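Local coordinates for putative fimbrium tip subunit Fim1C (Bacteroides ovatus, PDB 4EPS), which probably forms part of the tip of a fimbrium, a surface filament through which the bacterium adheres and builds biofilms, at residues H267-G271 with V297-G301; L335-T341 with Y504-F510; G21-N25 with K246-Y252. All blocks are in the same frame, centred on the assembly; numbering follows the deposited sequence.

Contact 1 of 3, residues H267-G271 with V297-G301; sequences HLQVG and VCWVG. With SO4 (sulfate ion), chain F.
Val300 turns both its methyls on the loop 267-271, an example of a branched side chain that packs on side chain and peptide together. CG1 meets Leu268 CD2 at 4.0 Å, while CG2 touches Leu268 CG and lies along the Gln269-Val270 peptide, 3.8 Å from Val270 N. Leu268 carries its CG anti to the backbone N (chi1 -176°), a setting that spreads its two methyls between the valines of the strand: CD2 goes to Val300, and CD1 meets CG2 of Val297 at 4.1 Å. The other methyl of Val297, CG1, rests against the carbonyl O of Gln269 at 3.6 Å. Val270 comes from the far end of the loop, its CG2 reaching the carbonyl O of Cys298.

One polar bond pins this apolar set: Gly271 N gives its hydrogen to Val297 O at 2.8 Å, almost straight at 176°. Gly271 has a positive phi of 99°, at which a CB would collide with the preceding carbonyl.

Before the loop, His267 points to a bound sulfate, probably from the crystallisation liquor. Its NE2 donates to sulfate O1 at 2.9 Å, with O1 at the ring edge, and more weakly to O4; Gln269 CG lies over one ring face. The ion also binds Ala176 N, and Ser282 and Asn284 of the second subunit, whose own His267 bonds to this one through ND1.

The loop joins strand 261-267 to strand 273-275 and lies against strand 293-300. That strand pairs in turn with 334-338, where Cys298 and Trp299 both oppose Leu335, a classic beta bulge in an antiparallel sheet.

Contact 2 of 3, residues L335-T341 with Y504-F510; sequences LVMSLYT and YRFFLGF
Arg505 folds back along the segment 335-341 and illustrates how one long side chain can bind the backbone beyond the paired residues. A bend at chi2 (-80°) swings its guanidinium beside residues 338-341: NH1 donates to Ser338 O at 2.8 Å, the acceptor lying in the guanidinium plane, and Thr341 CB sits over one face. Two waters extend the grip, one joining NH1 to Leu339 O and the other NE to Thr341 OG1, which itself donates to Tyr504 O at 2.8 Å. Nearer its backbone, Arg505 CD leans on the selenium of Met337 at 3.8 Å. An alanine here is likely to leave Ser338 O without this donor, take one partner from each water and open a gap beside that selenium.

Ser338 OG is held twice, accepting from Phe506 N at 3.0 Å and donating to Tyr340 O at 2.8 Å on a lone pair. The side chains of Tyr340 and Phe506 lie side by side, pointing the same way, with their rings oblique at 62°. Backbone bonds join Val336 and Leu508 both ways, and Ser338 N to Phe506 O. On one face of the paired strands, Leu335 CD1 meets Phe507 CD2, at the ring edge, at 4.0 Å; on the other, Leu508 CD1 packs on Val336 CB at 3.6 Å, and Val336 crosses Phe510 at about a right angle.

The antiparallel strands 334-338 and 502-509 are sheet neighbours, with 293-300 next to 334-338. Helix 446-458 packs on Met337, Leu339 and Arg505, and helix 408-419 on Tyr340 and Tyr504.

Contact 3 of 3, residues G21-N25 with K246-Y252; sequences GIISN and KMKEGKY
Ile23 and Lys251 face each other in a short parallel pairing, with Ser24 beside Tyr252 as the next step. The backbone bonds zigzag between the segments: Tyr252 N donates to Ile23 O at 3.0 Å, Asn25 N to Tyr252 O at 2.9 Å, and a weak bond runs from Ile23 N to Gly250 O. A type II turn, Lys248 to Lys251, leads into the second strand, with Gly250 taking the positive phi (70°) that such a turn needs.

Tyr252 and Asn25 carry most of the contact. With chi1 at 73°, Tyr252 CG stands between its own N and carbonyl carbon, and the ring swings across to the first strand: Ser24 CA lies over one face in a CH-pi contact, 3.8 Å from the ring centroid, while Ile22 O lies at the ring edge. Ile22 sets CG2 against Tyr252 CB at 3.9 Å. Asn25 closes the other end, where CG anti to the backbone N (chi1 -164°) carries the amide toward residues 246-248. Its ND2 donates to a water at 2.7 Å, and that water also accepts from Lys248 N, tying the side chain to the start of the turn. The extended Lys248 side chain crosses that of Asn25 at about a right angle, with CG 3.5 Å from Asn25 ND2.

Strand 148-174 is the further neighbour of strand 251-256: Gly250 and Lys251 bond to the backbones of Met159 and Leu161, and Tyr252 packs on Leu161. Phe36 meets the tyrosine ring edge-to-face. Strand 23-24 adds a brief parallel flank to strand 251-256.

Overall arrangement
From the N terminus, contact 3 closes first: residues 21-25, in the predicted propeptide, are joined to 246-252 by a loop of some 220 residues that includes most of the fimbrillin-like range. Contact 1 follows, a short closure of 25 residues from the end of strand 261-267 to strand 293-300. Contact 2 comes last and brings the C-terminal strand back to 334-338 across 162 residues rich in helix. The three loops run in series, none enclosing or crossing another. Contacts 1 and 2, their centres about 13 Å apart, share a sheet and touch through Cys298 and Leu335; contact 3 lies about 45 Å from each, centre to centre.

Contact 1 of 3, residues H267-G271 with V297-G301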
loop_
_atom_site.group_PDB
_atom_site.type_symbol
_atom_site.label_atom_id
_atom_site.label_comp_id
_atom_site.label_asym_id
_atom_site.label_seq_id
_atom_site.Cartn_x
_atom_site.Cartn_y
_atom_site.Cartn_z
ATOM N N HIS A 267 -4.704 -2.663 2.597
ATOM C CA HIS A 267 -3.997 -3.702 3.380
ATOM C C HIS A 267 -5.042 -4.551 4.102
ATOM O O HIS A 267 -5.630 -4.105 5.092
ATOM C CB HIS A 267 -3.003 -3.085 4.381
ATOM C CG HIS A 267 -2.314 -4.114 5.262
ATOM N ND1 HIS A 267 -1.704 -3.742 6.444
ATOM C CD2 HIS A 267 -2.117 -5.447 5.066
ATOM C CE1 HIS A 267 -1.187 -4.860 6.960
ATOM N NE2 HIS A 267 -1.415 -5.912 6.173
ATOM N N LEU A 268 -5.306 -5.753 3.575
ATOM C CA LEU A 268 -6.367 -6.612 4.125
ATOM C C LEU A 268 -5.873 -7.303 5.410
ATOM O O LEU A 268 -4.880 -8.021 5.397
ATOM C CB LEU A 268 -6.823 -7.647 3.060
ATOM C CG LEU A 268 -7.999 -8.583 3.430
ATOM C CD1 LEU A 268 -9.306 -7.771 3.730
ATOM C CD2 LEU A 268 -8.265 -9.586 2.284
ATOM N N GLN A 269 -6.581 -7.098 6.513
ATOM C CA GLN A 269 -6.183 -7.689 7.803
ATOM C C GLN A 269 -7.335 -8.298 8.547
ATOM O O GLN A 269 -8.470 -7.834 8.441
ATOM C CB GLN A 269 -5.571 -6.592 8.708
ATOM C CG GLN A 269 -4.264 -5.996 8.139
ATOM C CD GLN A 269 -3.679 -5.022 9.108
ATOM O OE1 GLN A 269 -4.124 -3.863 9.240
ATOM N NE2 GLN A 269 -2.718 -5.483 9.843
ATOM N N VAL A 270 -7.025 -9.280 9.403
ATOM C CA VAL A 270 -8.019 -9.824 10.336
ATOM C C VAL A 270 -8.518 -8.639 11.195
ATOM O O VAL A 270 -7.715 -7.818 11.642
ATOM C CB VAL A 270 -7.382 -10.940 11.218
ATOM C CG1 VAL A 270 -8.317 -11.337 12.375
ATOM C CG2 VAL A 270 -6.974 -12.158 10.365
ATOM N N GLY A 271 -9.812 -8.564 11.416
ATOM C CA GLY A 271 -10.396 -7.477 12.190
ATOM C C GLY A 271 -10.983 -6.380 11.320
ATOM O O GLY A 271 -11.674 -5.499 11.833
ATOM N N VAL A 297 -13.603 -9.473 9.010
ATOM C CA VAL A 297 -12.634 -10.359 8.340
ATOM C C VAL A 297 -11.955 -11.172 9.431
ATOM O O VAL A 297 -11.372 -10.587 10.360
ATOM C CB VAL A 297 -11.613 -9.530 7.518
ATOM C CG1 VAL A 297 -10.497 -10.430 6.952
ATOM C CG2 VAL A 297 -12.326 -8.773 6.382
ATOM N N CYS A 298 -12.039 -12.514 9.346
ATOM C CA CYS A 298 -11.480 -13.348 10.422
ATOM C C CYS A 298 -10.299 -14.206 9.969
ATOM O O CYS A 298 -9.633 -14.816 10.815
ATOM C CB CYS A 298 -12.598 -14.203 11.028
ATOM S SG CYS A 298 -13.328 -15.383 9.857
ATOM N N TRP A 299 -9.946 -14.182 8.680
ATOM C CA TRP A 299 -8.801 -14.964 8.165
ATOM C C TRP A 299 -8.449 -14.400 6.795
ATOM O O TRP A 299 -9.351 -14.066 6.042
ATOM C CB TRP A 299 -9.159 -16.465 8.086
ATOM C CG TRP A 299 -7.985 -17.358 7.801
ATOM C CD1 TRP A 299 -7.123 -17.923 8.703
ATOM C CD2 TRP A 299 -7.570 -17.807 6.506
ATOM N NE1 TRP A 299 -6.192 -18.706 8.038
ATOM C CE2 TRP A 299 -6.434 -18.631 6.686
ATOM C CE3 TRP A 299 -8.065 -17.604 5.207
ATOM C CZ2 TRP A 299 -5.822 -19.294 5.618
ATOM C CZ3 TRP A 299 -7.453 -18.257 4.148
ATOM C CH2 TRP A 299 -6.318 -19.055 4.353
ATOM N N VAL A 300 -7.173 -14.208 6.510
ATOM C CA VAL A 300 -6.737 -13.606 5.233
ATOM C C VAL A 300 -5.908 -14.634 4.452
ATOM O O VAL A 300 -4.966 -15.202 5.001
ATOM C CB VAL A 300 -5.938 -12.284 5.469
ATOM C CG1 VAL A 300 -5.378 -11.710 4.138
ATOM C CG2 VAL A 300 -6.809 -11.243 6.179
ATOM N N GLY A 301 -6.265 -14.847 3.196
ATOM C CA GLY A 301 -5.553 -15.791 2.344
ATOM C C GLY A 301 -6.512 -16.552 1.462
ATOM O O GLY A 301 -7.723 -16.287 1.473
HETATM S S SO4 F . 0.852 -8.625 6.966
HETATM O O1 SO4 F . -0.043 -7.872 7.837
HETATM O O2 SO4 F . 2.214 -8.290 7.342
HETATM O O3 SO4 F . 0.617 -10.041 7.200
HETATM O O4 SO4 F . 0.690 -8.294 5.597
#

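Contact 2 of 3, residues L335-T341 with Y504-F510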
loop_
_atom_site.group_PDB
_atom_site.type_symbol
_atom_site.label_atom_id
_atom_site.label_comp_id
_atom_site.label_asym_id
_atom_site.label_seq_id
_atom_site.Cartn_x
_atom_site.Cartn_y
_atom_site.Cartn_z
ATOM N N LEU A 335 -11.765 -14.973 4.715
ATOM C CA LEU A 335 -13.015 -15.382 5.331
ATOM C C LEU A 335 -13.538 -14.236 6.186
ATOM O O LEU A 335 -12.747 -13.496 6.789
ATOM C CB LEU A 335 -12.784 -16.642 6.233
ATOM C CG LEU A 335 -12.232 -17.896 5.548
ATOM C CD1 LEU A 335 -11.959 -18.999 6.581
ATOM C CD2 LEU A 335 -13.215 -18.443 4.501
ATOM N N VAL A 336 -14.845 -14.180 6.316
ATOM C CA VAL A 336 -15.561 -13.202 7.133
ATOM C C VAL A 336 -16.435 -13.952 8.113
ATOM O O VAL A 336 -17.142 -14.872 7.720
ATOM C CB VAL A 336 -16.423 -12.247 6.232
ATOM C CG1 VAL A 336 -17.457 -11.453 7.048
ATOM C CG2 VAL A 336 -15.534 -11.298 5.419
HETATM N N MSE A 337 -16.470 -13.487 9.361
HETATM C CA MSE A 337 -17.405 -14.026 10.351
HETATM C C MSE A 337 -18.571 -13.044 10.511
HETATM O O MSE A 337 -18.357 -11.843 10.667
HETATM C CB MSE A 337 -16.729 -14.265 11.701
HETATM C CG MSE A 337 -17.679 -14.965 12.689
HETATM SE SE MSE A 337 -16.795 -15.267 14.383
HETATM C CE MSE A 337 -16.591 -13.424 14.885
ATOM N N SER A 338 -19.781 -13.574 10.566
ATOM C CA SER A 338 -21.012 -12.813 10.705
ATOM C C SER A 338 -21.079 -12.030 12.006
ATOM O O SER A 338 -20.656 -12.540 13.033
ATOM C CB SER A 338 -22.205 -13.787 10.682
ATOM O OG SER A 338 -22.226 -14.640 11.842
ATOM N N LEU A 339 -21.713 -10.832 11.982
ATOM C CA LEU A 339 -22.115 -10.142 13.221
ATOM C C LEU A 339 -23.271 -10.934 13.852
ATOM O O LEU A 339 -23.549 -10.822 15.050
ATOM C CB LEU A 339 -22.611 -8.712 12.928
ATOM C CG LEU A 339 -21.606 -7.757 12.270
ATOM C CD1 LEU A 339 -22.145 -6.315 12.273
ATOM C CD2 LEU A 339 -20.258 -7.798 12.971
ATOM N N TYR A 340 -24.000 -11.656 13.000
ATOM C CA TYR A 340 -25.127 -12.495 13.425
ATOM C C TYR A 340 -24.688 -13.555 14.408
ATOM O O TYR A 340 -23.666 -14.225 14.195
ATOM C CB TYR A 340 -25.759 -13.187 12.201
ATOM C CG TYR A 340 -26.899 -14.144 12.529
ATOM C CD1 TYR A 340 -26.645 -15.473 12.887
ATOM C CD2 TYR A 340 -28.224 -13.715 12.524
ATOM C CE1 TYR A 340 -27.681 -16.342 13.238
ATOM C CE2 TYR A 340 -29.272 -14.590 12.829
ATOM C CZ TYR A 340 -28.992 -15.899 13.191
ATOM O OH TYR A 340 -30.007 -16.766 13.500
ATOM N N THR A 341 -25.473 -13.746 15.472
ATOM C CA THR A 341 -25.244 -14.866 16.399
ATOM C C THR A 341 -26.550 -15.183 17.135
ATOM O O THR A 341 -27.244 -14.279 17.610
ATOM C CB THR A 341 -24.056 -14.688 17.360
ATOM O OG1 THR A 341 -23.873 -15.913 18.087
ATOM C CG2 THR A 341 -24.221 -13.505 18.346
ATOM N N TYR A 504 -24.399 -20.315 17.211
ATOM C CA TYR A 504 -24.077 -20.143 15.802
ATOM C C TYR A 504 -23.285 -18.873 15.527
ATOM O O TYR A 504 -23.647 -17.794 15.998
ATOM C CB TYR A 504 -25.373 -20.023 14.980
ATOM C CG TYR A 504 -26.074 -21.332 14.723
ATOM C CD1 TYR A 504 -25.710 -22.137 13.649
ATOM C CD2 TYR A 504 -27.159 -21.731 15.505
ATOM C CE1 TYR A 504 -26.379 -23.326 13.377
ATOM C CE2 TYR A 504 -27.829 -22.926 15.249
ATOM C CZ TYR A 504 -27.446 -23.709 14.173
ATOM O OH TYR A 504 -28.095 -24.877 13.899
ATOM N N ARG A 505 -22.273 -19.000 14.687
ATOM C CA ARG A 505 -21.577 -17.912 13.984
ATOM C C ARG A 505 -21.467 -18.391 12.538
ATOM O O ARG A 505 -21.176 -19.568 12.325
ATOM C CB ARG A 505 -20.190 -17.605 14.577
ATOM C CG ARG A 505 -20.220 -16.796 15.868
ATOM C CD ARG A 505 -20.425 -15.305 15.587
ATOM N NE ARG A 505 -20.560 -14.575 16.847
ATOM C CZ ARG A 505 -20.618 -13.256 16.952
ATOM N NH1 ARG A 505 -20.558 -12.490 15.863
ATOM N NH2 ARG A 505 -20.783 -12.689 18.136
ATOM N N PHE A 506 -21.794 -17.555 11.570
ATOM C CA PHE A 506 -21.679 -17.951 10.171
ATOM C C PHE A 506 -20.434 -17.343 9.580
ATOM O O PHE A 506 -19.950 -16.305 10.040
ATOM C CB PHE A 506 -22.931 -17.526 9.370
ATOM C CG PHE A 506 -24.100 -18.419 9.715
ATOM C CD1 PHE A 506 -24.921 -18.132 10.809
ATOM C CD2 PHE A 506 -24.368 -19.561 8.964
ATOM C CE1 PHE A 506 -25.977 -18.993 11.160
ATOM C CE2 PHE A 506 -25.431 -20.413 9.311
ATOM C CZ PHE A 506 -26.202 -20.143 10.427
ATOM N N PHE A 507 -19.916 -18.005 8.563
ATOM C CA PHE A 507 -18.772 -17.560 7.789
ATOM C C PHE A 507 -19.146 -17.377 6.317
ATOM O O PHE A 507 -20.061 -18.037 5.835
ATOM C CB PHE A 507 -17.676 -18.628 7.827
ATOM C CG PHE A 507 -16.684 -18.581 8.969
ATOM C CD1 PHE A 507 -17.112 -18.336 10.274
ATOM C CD2 PHE A 507 -15.352 -18.930 8.760
ATOM C CE1 PHE A 507 -16.209 -18.386 11.350
ATOM C CE2 PHE A 507 -14.442 -18.973 9.828
ATOM C CZ PHE A 507 -14.883 -18.723 11.116
ATOM N N LEU A 508 -18.357 -16.585 5.596
ATOM C CA LEU A 508 -18.443 -16.504 4.135
ATOM C C LEU A 508 -17.025 -16.386 3.614
ATOM O O LEU A 508 -16.143 -15.951 4.356
ATOM C CB LEU A 508 -19.378 -15.375 3.633
ATOM C CG LEU A 508 -19.051 -13.890 3.897
ATOM C CD1 LEU A 508 -17.825 -13.403 3.075
ATOM C CD2 LEU A 508 -20.267 -13.034 3.513
ATOM N N GLY A 509 -16.803 -16.804 2.380
ATOM C CA GLY A 509 -15.515 -16.646 1.713
ATOM C C GLY A 509 -15.645 -15.508 0.711
ATOM O O GLY A 509 -16.709 -15.340 0.109
ATOM N N PHE A 510 -14.585 -14.706 0.546
ATOM C CA PHE A 510 -14.560 -13.577 -0.425
ATOM C C PHE A 510 -13.196 -13.499 -1.141
ATOM O O PHE A 510 -12.251 -14.203 -0.703
ATOM C CB PHE A 510 -14.886 -12.239 0.282
ATOM C CG PHE A 510 -13.792 -11.695 1.185
ATOM C CD1 PHE A 510 -13.587 -12.227 2.462
ATOM C CD2 PHE A 510 -12.968 -10.655 0.759
ATOM C CE1 PHE A 510 -12.574 -11.739 3.296
ATOM C CE2 PHE A 510 -11.956 -10.148 1.605
ATOM C CZ PHE A 510 -11.759 -10.704 2.859
ATOM O OXT PHE A 510 -13.075 -12.755 -2.154
HETATM O O HOH W 1 -21.674 -9.979 16.825
HETATM O O HOH W 2 -21.439 -15.472 19.396
#

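Contact 3 of 3, residues G21-N25 with K246-Y252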
loop_
_atom_site.group_PDB
_atom_site.type_symbol
_atom_site.label_atom_id
_atom_site.label_comp_id
_atom_site.label_asym_id
_atom_site.label_seq_id
_atom_site.Cartn_x
_atom_site.Cartn_y
_atom_site.Cartn_z
ATOM N N GLY A 21 -25.329 -0.985 -34.863
ATOM C CA GLY A 21 -25.134 -0.704 -33.439
ATOM C C GLY A 21 -25.795 0.548 -32.901
ATOM O O GLY A 21 -26.194 1.425 -33.666
ATOM N N ILE A 22 -25.970 0.601 -31.580
ATOM C CA ILE A 22 -26.494 1.767 -30.858
ATOM C C ILE A 22 -25.271 2.582 -30.465
ATOM O O ILE A 22 -24.428 2.094 -29.696
ATOM C CB ILE A 22 -27.368 1.380 -29.642
ATOM C CG1 ILE A 22 -28.501 0.412 -30.049
ATOM C CG2 ILE A 22 -27.927 2.631 -28.941
ATOM C CD1 ILE A 22 -29.322 -0.159 -28.921
ATOM N N ILE A 23 -25.168 3.807 -30.979
ATOM C CA ILE A 23 -23.993 4.657 -30.770
ATOM C C ILE A 23 -24.268 5.802 -29.779
ATOM O O ILE A 23 -25.411 6.136 -29.519
ATOM C CB ILE A 23 -23.450 5.189 -32.133
ATOM C CG1 ILE A 23 -24.535 5.956 -32.921
ATOM C CG2 ILE A 23 -22.874 4.010 -32.962
ATOM C CD1 ILE A 23 -24.025 6.797 -34.172
ATOM N N SER A 24 -23.207 6.367 -29.199
ATOM C CA SER A 24 -23.331 7.432 -28.208
ATOM C C SER A 24 -24.049 8.655 -28.769
ATOM O O SER A 24 -23.774 9.060 -29.895
ATOM C CB SER A 24 -21.959 7.838 -27.680
ATOM O OG SER A 24 -22.144 8.605 -26.501
ATOM N N ASN A 25 -24.990 9.218 -27.980
ATOM C CA ASN A 25 -25.792 10.395 -28.336
ATOM C C ASN A 25 -24.895 11.640 -28.505
ATOM O O ASN A 25 -25.190 12.496 -29.348
ATOM C CB ASN A 25 -26.872 10.640 -27.278
ATOM C CG ASN A 25 -27.985 11.565 -27.697
ATOM O OD1 ASN A 25 -27.771 12.690 -28.151
ATOM N ND2 ASN A 25 -29.211 11.136 -27.480
ATOM N N LYS A 246 -32.624 13.561 -24.529
ATOM C CA LYS A 246 -31.446 12.717 -24.726
ATOM C C LYS A 246 -31.806 11.374 -25.369
ATOM O O LYS A 246 -30.927 10.522 -25.511
ATOM C CB LYS A 246 -30.730 12.501 -23.372
ATOM C CG LYS A 246 -30.313 13.814 -22.705
ATOM C CD LYS A 246 -30.019 13.639 -21.236
ATOM C CE LYS A 246 -30.113 14.950 -20.485
ATOM N NZ LYS A 246 -29.895 14.740 -19.030
HETATM N N MSE A 247 -33.083 11.187 -25.744
HETATM C CA MSE A 247 -33.588 9.910 -26.274
HETATM C C MSE A 247 -33.690 9.931 -27.802
HETATM O O MSE A 247 -34.775 10.112 -28.361
HETATM C CB MSE A 247 -34.937 9.572 -25.620
HETATM C CG MSE A 247 -34.854 9.488 -24.089
HETATM SE SE MSE A 247 -34.027 7.789 -23.536
HETATM C CE MSE A 247 -32.164 8.357 -23.291
ATOM N N LYS A 248 -32.543 9.778 -28.471
ATOM C CA LYS A 248 -32.480 9.781 -29.943
ATOM C C LYS A 248 -32.542 8.353 -30.465
ATOM O O LYS A 248 -31.926 7.462 -29.879
ATOM C CB LYS A 248 -31.188 10.451 -30.433
ATOM C CG LYS A 248 -31.174 11.970 -30.275
ATOM C CD LYS A 248 -30.004 12.568 -31.046
ATOM C CE LYS A 248 -30.147 14.056 -31.265
ATOM N NZ LYS A 248 -29.222 14.542 -32.325
ATOM N N GLU A 249 -33.271 8.149 -31.563
ATOM C CA GLU A 249 -33.408 6.839 -32.202
ATOM C C GLU A 249 -32.041 6.265 -32.575
ATOM O O GLU A 249 -31.216 6.962 -33.176
ATOM C CB GLU A 249 -34.305 6.993 -33.442
ATOM C CG GLU A 249 -34.495 5.745 -34.267
ATOM C CD GLU A 249 -35.195 5.999 -35.595
ATOM O OE1 GLU A 249 -35.879 7.038 -35.726
ATOM O OE2 GLU A 249 -35.070 5.146 -36.501
ATOM N N GLY A 250 -31.798 5.007 -32.185
ATOM C CA GLY A 250 -30.545 4.330 -32.476
ATOM C C GLY A 250 -29.348 4.856 -31.718
ATOM O O GLY A 250 -28.202 4.591 -32.097
ATOM N N LYS A 251 -29.597 5.601 -30.635
ATOM C CA LYS A 251 -28.504 6.155 -29.843
ATOM C C LYS A 251 -28.727 5.902 -28.369
ATOM O O LYS A 251 -29.851 5.626 -27.951
ATOM C CB LYS A 251 -28.350 7.680 -30.108
ATOM C CG LYS A 251 -28.051 7.980 -31.585
ATOM C CD LYS A 251 -27.488 9.361 -31.774
ATOM C CE LYS A 251 -27.086 9.595 -33.215
ATOM N NZ LYS A 251 -26.356 10.883 -33.365
ATOM N N TYR A 252 -27.648 5.953 -27.589
ATOM C CA TYR A 252 -27.756 5.767 -26.150
ATOM C C TYR A 252 -27.247 6.987 -25.381
ATOM O O TYR A 252 -26.370 7.728 -25.847
ATOM C CB TYR A 252 -26.986 4.497 -25.677
ATOM C CG TYR A 252 -25.478 4.602 -25.692
ATOM C CD1 TYR A 252 -24.786 5.159 -24.616
ATOM C CD2 TYR A 252 -24.735 4.066 -26.740
ATOM C CE1 TYR A 252 -23.391 5.233 -24.612
ATOM C CE2 TYR A 252 -23.339 4.094 -26.727
ATOM C CZ TYR A 252 -22.673 4.692 -25.668
ATOM O OH TYR A 252 -21.306 4.723 -25.670
HETATM O O HOH W 3 -30.059 8.562 -27.078
#